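Local coordinates for protein glucoamylase (Thermoanaerobacterium thermosaccharolyticum, PDB 1LF6) that probably hydrolyses terminal alpha-1,4-linked glucose residues one after another from the non-reducing ends of glucan chains, releasing beta-D-glucose, at residues W196-I209 with K221-E235. Sequence-based numbering, arbitrary orientation.
Sequences WKGYSIGYYKVNDI and KHYDSARGNIIEGAE
Y203 reaches from the end of strand 198-203 to strand 225-228, and its OH accepts the backbone N-H of R227 in a nearly straight bond (Y203 OH to R227 N 2.9 Å, 170° at the hydrogen). The ring gets there because CG lies beside the backbone N, opposite the carbonyl carbon (chi1 -68°). A226 CB makes an off-centre CH-pi contact with this ring, 4.2 Å from its centroid, while I230 CG2 meets CE1. A phenylalanine here would probably leave the R227 N-H without its acceptor and break the water link from the hydroxyl to S225 O.

Strand 230-235 runs antiparallel to 198-203, with hydrogen-bonded pairs S200–G233 and G202–I231. I201 lies alongside E232 and I230; its CG2 branch touches A226 CB at 3.8 Å. Past the end of 198-203, I231 CD1 meets the Y204 ring edge at CD1 (3.3 Å) and also D208 OD1. G233 belongs here, since a CB would run into I209.

The other flank of 198-203 is held by 221-224. I201 N donates to Y223 O, and the H222 imidazole gives its ND1 proton to Y199 O at 3.0 Å, with that oxygen near the ring plane but the donor above the carbonyl plane. The Y223 and N207 side chains cross at about a right angle, their ring and amide planes 57° apart, Y223 CE2 to N207 CG 3.8 Å; N207 OD1 accepts from Y203 N, and its ND2 binds V23 O.

In the N-terminal domain, 198-203 is an outermost strand of a seven-stranded antiparallel sheet, and 225-228 belongs to the other sheet of the beta sandwich. The chemistry thus ties an edge strand by regular pairing on one flank and by one backbone bond plus side-chain bonds on the other, the Y203 hydroxyl bridging the two sheets.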
loop_
_atom_site.group_PDB
_atom_site.type_symbol
_atom_site.label_atom_id
_atom_site.label_comp_id
_atom_site.label_asym_id
_atom_site.label_seq_id
_atom_site.Cartn_x
_atom_site.Cartn_y
_atom_site.Cartn_z
ATOM N N TRP A 196 14.312 28.278 14.216
ATOM C CA TRP A 196 15.103 27.282 14.934
ATOM C C TRP A 196 16.013 27.927 15.972
ATOM O O TRP A 196 16.480 29.051 15.790
ATOM C CB TRP A 196 15.970 26.481 13.958
ATOM C CG TRP A 196 15.260 26.066 12.710
ATOM C CD1 TRP A 196 15.384 26.624 11.469
ATOM C CD2 TRP A 196 14.302 25.012 12.581
ATOM N NE1 TRP A 196 14.565 25.981 10.574
ATOM C CE2 TRP A 196 13.887 24.987 11.230
ATOM C CE3 TRP A 196 13.751 24.085 13.475
ATOM C CZ2 TRP A 196 12.947 24.069 10.752
ATOM C CZ3 TRP A 196 12.815 23.172 12.999
ATOM C CH2 TRP A 196 12.424 23.173 11.648
ATOM N N LYS A 197 16.263 27.205 17.057
ATOM C CA LYS A 197 17.139 27.690 18.110
ATOM C C LYS A 197 18.563 27.336 17.696
ATOM O O LYS A 197 19.536 27.784 18.302
ATOM C CB LYS A 197 16.801 27.010 19.437
ATOM C CG LYS A 197 17.643 27.490 20.607
ATOM C CD LYS A 197 17.194 26.864 21.919
ATOM C CE LYS A 197 17.987 27.427 23.091
ATOM N NZ LYS A 197 17.511 26.885 24.394
ATOM N N GLY A 198 18.664 26.524 16.648
ATOM C CA GLY A 198 19.955 26.094 16.139
ATOM C C GLY A 198 19.763 24.984 15.120
ATOM O O GLY A 198 18.758 24.271 15.162
ATOM N N TYR A 199 20.715 24.834 14.204
ATOM C CA TYR A 199 20.627 23.804 13.176
ATOM C C TYR A 199 21.968 23.133 12.907
ATOM O O TYR A 199 23.019 23.637 13.307
ATOM C CB TYR A 199 20.089 24.413 11.879
ATOM C CG TYR A 199 20.888 25.602 11.384
ATOM C CD1 TYR A 199 22.169 25.438 10.852
ATOM C CD2 TYR A 199 20.375 26.895 11.474
ATOM C CE1 TYR A 199 22.919 26.533 10.423
ATOM C CE2 TYR A 199 21.113 27.996 11.049
ATOM C CZ TYR A 199 22.384 27.811 10.525
ATOM O OH TYR A 199 23.118 28.904 10.111
ATOM N N SER A 200 21.921 21.994 12.222
ATOM C CA SER A 200 23.127 21.247 11.879
ATOM C C SER A 200 22.820 20.119 10.900
ATOM O O SER A 200 21.902 19.324 11.111
ATOM C CB SER A 200 23.775 20.664 13.137
ATOM O OG SER A 200 24.984 19.998 12.820
ATOM N N ILE A 201 23.597 20.060 9.827
ATOM C CA ILE A 201 23.434 19.028 8.814
ATOM C C ILE A 201 24.654 18.118 8.900
ATOM O O ILE A 201 25.746 18.483 8.456
ATOM C CB ILE A 201 23.345 19.652 7.412
ATOM C CG1 ILE A 201 22.218 20.689 7.391
ATOM C CG2 ILE A 201 23.096 18.568 6.369
ATOM C CD1 ILE A 201 22.154 21.512 6.129
ATOM N N GLY A 202 24.470 16.939 9.490
ATOM C CA GLY A 202 25.577 16.012 9.641
ATOM C C GLY A 202 25.404 14.689 8.918
ATOM O O GLY A 202 24.368 14.427 8.314
ATOM N N TYR A 203 26.434 13.853 8.989
ATOM C CA TYR A 203 26.423 12.549 8.342
ATOM C C TYR A 203 25.900 11.457 9.261
ATOM O O TYR A 203 26.292 11.373 10.426
ATOM C CB TYR A 203 27.831 12.209 7.857
ATOM C CG TYR A 203 28.273 13.106 6.731
ATOM C CD1 TYR A 203 27.629 13.063 5.495
ATOM C CD2 TYR A 203 29.308 14.026 6.904
ATOM C CE1 TYR A 203 27.998 13.910 4.463
ATOM C CE2 TYR A 203 29.686 14.880 5.872
ATOM C CZ TYR A 203 29.026 14.817 4.656
ATOM O OH TYR A 203 29.374 15.664 3.633
ATOM N N TYR A 204 25.012 10.624 8.723
ATOM C CA TYR A 204 24.391 9.536 9.477
ATOM C C TYR A 204 25.394 8.639 10.199
ATOM O O TYR A 204 26.303 8.080 9.583
ATOM C CB TYR A 204 23.512 8.695 8.540
ATOM C CG TYR A 204 22.771 7.569 9.227
ATOM C CD1 TYR A 204 22.025 7.801 10.380
ATOM C CD2 TYR A 204 22.811 6.270 8.720
ATOM C CE1 TYR A 204 21.335 6.770 11.015
ATOM C CE2 TYR A 204 22.124 5.229 9.346
ATOM C CZ TYR A 204 21.388 5.489 10.494
ATOM O OH TYR A 204 20.710 4.470 11.122
ATOM N N LYS A 205 25.204 8.506 11.510
ATOM C CA LYS A 205 26.059 7.691 12.371
ATOM C C LYS A 205 27.494 8.193 12.495
ATOM O O LYS A 205 28.372 7.475 12.976
ATOM C CB LYS A 205 26.061 6.232 11.901
ATOM C CG LYS A 205 24.769 5.494 12.209
ATOM C CD LYS A 205 24.839 4.033 11.797
ATOM C CE LYS A 205 23.552 3.303 12.152
ATOM N NZ LYS A 205 23.568 1.876 11.718
ATOM N N VAL A 206 27.732 9.429 12.068
ATOM C CA VAL A 206 29.063 10.021 12.153
ATOM C C VAL A 206 29.006 11.253 13.050
ATOM O O VAL A 206 29.522 11.242 14.167
ATOM C CB VAL A 206 29.587 10.433 10.763
ATOM C CG1 VAL A 206 30.997 10.990 10.885
ATOM C CG2 VAL A 206 29.571 9.235 9.827
ATOM N N ASN A 207 28.376 12.311 12.553
ATOM C CA ASN A 207 28.234 13.544 13.317
ATOM C C ASN A 207 26.843 14.143 13.141
ATOM O O ASN A 207 26.676 15.364 13.125
ATOM C CB ASN A 207 29.300 14.564 12.905
ATOM C CG ASN A 207 29.436 14.694 11.402
ATOM O OD1 ASN A 207 28.443 14.801 10.679
ATOM N ND2 ASN A 207 30.674 14.699 10.923
ATOM N N ASP A 208 25.848 13.273 13.007
ATOM C CA ASP A 208 24.465 13.702 12.850
ATOM C C ASP A 208 23.918 14.129 14.209
ATOM O O ASP A 208 24.514 13.842 15.248
ATOM C CB ASP A 208 23.615 12.561 12.286
ATOM C CG ASP A 208 23.769 11.275 13.075
ATOM O OD1 ASP A 208 22.741 10.691 13.461
ATOM O OD2 ASP A 208 24.921 10.847 13.298
ATOM N N ILE A 209 22.774 14.802 14.194
ATOM C CA ILE A 209 22.152 15.290 15.418
ATOM C C ILE A 209 21.981 14.185 16.472
ATOM O O ILE A 209 22.261 14.400 17.652
ATOM C CB ILE A 209 20.782 15.968 15.086
ATOM C CG1 ILE A 209 20.516 17.133 16.048
ATOM C CG2 ILE A 209 19.659 14.949 15.113
ATOM C CD1 ILE A 209 20.376 16.748 17.499
ATOM N N LYS A 221 27.689 20.492 17.267
ATOM C CA LYS A 221 28.025 20.883 15.907
ATOM C C LYS A 221 26.877 21.653 15.268
ATOM O O LYS A 221 25.712 21.431 15.586
ATOM C CB LYS A 221 28.357 19.654 15.057
ATOM C CG LYS A 221 29.639 18.923 15.456
ATOM C CD LYS A 221 29.469 18.125 16.738
ATOM C CE LYS A 221 30.699 17.272 17.025
ATOM N NZ LYS A 221 30.485 16.365 18.188
ATOM N N HIS A 222 27.218 22.564 14.366
ATOM C CA HIS A 222 26.219 23.369 13.680
ATOM C C HIS A 222 26.564 23.505 12.205
ATOM O O HIS A 222 26.605 24.610 11.658
ATOM C CB HIS A 222 26.120 24.750 14.333
ATOM C CG HIS A 222 25.521 24.721 15.706
ATOM N ND1 HIS A 222 24.190 24.443 15.932
ATOM C CD2 HIS A 222 26.080 24.900 16.927
ATOM C CE1 HIS A 222 23.954 24.450 17.232
ATOM N NE2 HIS A 222 25.084 24.725 17.858
ATOM N N TYR A 223 26.802 22.367 11.564
ATOM C CA TYR A 223 27.152 22.337 10.150
ATOM C C TYR A 223 26.003 22.853 9.298
ATOM O O TYR A 223 24.837 22.636 9.621
ATOM C CB TYR A 223 27.495 20.908 9.735
ATOM C CG TYR A 223 28.582 20.267 10.565
ATOM C CD1 TYR A 223 29.841 20.859 10.679
ATOM C CD2 TYR A 223 28.367 19.048 11.204
ATOM C CE1 TYR A 223 30.857 20.248 11.405
ATOM C CE2 TYR A 223 29.375 18.429 11.930
ATOM C CZ TYR A 223 30.618 19.032 12.025
ATOM O OH TYR A 223 31.626 18.409 12.727
ATOM N N ASP A 224 26.333 23.535 8.206
ATOM C CA ASP A 224 25.308 24.063 7.317
ATOM C C ASP A 224 25.490 23.541 5.899
ATOM O O ASP A 224 24.949 24.101 4.945
ATOM C CB ASP A 224 25.322 25.602 7.327
ATOM C CG ASP A 224 26.632 26.193 6.812
ATOM O OD1 ASP A 224 26.812 27.423 6.946
ATOM O OD2 ASP A 224 27.477 25.447 6.271
ATOM N N SER A 225 26.243 22.453 5.772
ATOM C CA SER A 225 26.509 21.848 4.472
ATOM C C SER A 225 26.992 20.406 4.622
ATOM O O SER A 225 27.766 20.091 5.525
ATOM C CB SER A 225 27.562 22.674 3.727
ATOM O OG SER A 225 27.900 22.090 2.483
ATOM N N ALA A 226 26.525 19.533 3.732
ATOM C CA ALA A 226 26.906 18.122 3.752
ATOM C C ALA A 226 26.306 17.397 2.550
ATOM O O ALA A 226 25.319 17.860 1.970
ATOM C CB ALA A 226 26.432 17.468 5.049
ATOM N N ARG A 227 26.908 16.271 2.169
ATOM C CA ARG A 227 26.410 15.488 1.039
ATOM C C ARG A 227 26.682 14.001 1.216
ATOM O O ARG A 227 27.830 13.577 1.342
ATOM C CB ARG A 227 27.021 15.973 -0.280
ATOM C CG ARG A 227 26.460 15.250 -1.494
ATOM C CD ARG A 227 26.738 15.991 -2.781
ATOM N NE ARG A 227 28.164 16.097 -3.052
ATOM C CZ ARG A 227 28.677 16.754 -4.086
ATOM N NH1 ARG A 227 27.872 17.365 -4.945
ATOM N NH2 ARG A 227 29.992 16.801 -4.259
ATOM N N GLY A 228 25.606 13.219 1.216
ATOM C CA GLY A 228 25.699 11.780 1.383
ATOM C C GLY A 228 24.494 11.331 2.187
ATOM O O GLY A 228 23.383 11.824 1.962
ATOM N N ASN A 229 24.694 10.389 3.103
ATOM C CA ASN A 229 23.603 9.937 3.961
ATOM C C ASN A 229 23.571 10.935 5.109
ATOM O O ASN A 229 24.243 10.765 6.123
ATOM C CB ASN A 229 23.854 8.523 4.491
ATOM C CG ASN A 229 23.395 7.449 3.520
ATOM O OD1 ASN A 229 24.086 7.124 2.559
ATOM N ND2 ASN A 229 22.207 6.904 3.762
ATOM N N ILE A 230 22.785 11.986 4.931
ATOM C CA ILE A 230 22.710 13.048 5.918
ATOM C C ILE A 230 21.447 13.077 6.767
ATOM O O ILE A 230 20.464 12.396 6.485
ATOM C CB ILE A 230 22.848 14.409 5.230
ATOM C CG1 ILE A 230 21.656 14.641 4.301
ATOM C CG2 ILE A 230 24.141 14.447 4.424
ATOM C CD1 ILE A 230 21.644 16.002 3.629
ATOM N N ILE A 231 21.503 13.887 7.819
ATOM C CA ILE A 231 20.389 14.080 8.734
ATOM C C ILE A 231 20.350 15.572 9.069
ATOM O O ILE A 231 21.311 16.130 9.608
ATOM C CB ILE A 231 20.585 13.261 10.019
ATOM C CG1 ILE A 231 20.651 11.773 9.664
ATOM C CG2 ILE A 231 19.448 13.546 11.000
ATOM C CD1 ILE A 231 20.896 10.878 10.839
ATOM N N GLU A 232 19.251 16.224 8.718
ATOM C CA GLU A 232 19.114 17.642 8.989
ATOM C C GLU A 232 18.437 17.824 10.339
ATOM O O GLU A 232 17.231 17.632 10.475
ATOM C CB GLU A 232 18.330 18.307 7.851
ATOM C CG GLU A 232 19.041 18.122 6.517
ATOM C CD GLU A 232 18.524 19.012 5.406
ATOM O OE1 GLU A 232 19.309 19.284 4.468
ATOM O OE2 GLU A 232 17.346 19.436 5.455
ATOM N N GLY A 233 19.246 18.160 11.343
ATOM C CA GLY A 233 18.743 18.343 12.691
ATOM C C GLY A 233 18.588 19.796 13.095
ATOM O O GLY A 233 19.234 20.685 12.537
ATOM N N ALA A 234 17.717 20.037 14.068
ATOM C CA ALA A 234 17.471 21.385 14.553
ATOM C C ALA A 234 16.869 21.329 15.945
ATOM O O ALA A 234 16.147 20.391 16.285
ATOM C CB ALA A 234 16.529 22.123 13.604
ATOM N N GLU A 235 17.186 22.330 16.754
ATOM C CA GLU A 235 16.655 22.406 18.102
ATOM C C GLU A 235 15.475 23.369 18.105
ATOM O O GLU A 235 15.486 24.394 17.420
ATOM C CB GLU A 235 17.733 22.879 19.083
ATOM C CG GLU A 235 17.216 23.192 20.485
ATOM C CD GLU A 235 18.337 23.334 21.500
ATOM O OE1 GLU A 235 19.382 23.924 21.153
ATOM O OE2 GLU A 235 18.170 22.861 22.646
HETATM O O HOH W 1 19.027 24.791 24.394
HETATM O O HOH W 2 25.868 28.461 9.080
HETATM O O HOH W 3 30.196 18.530 3.958
#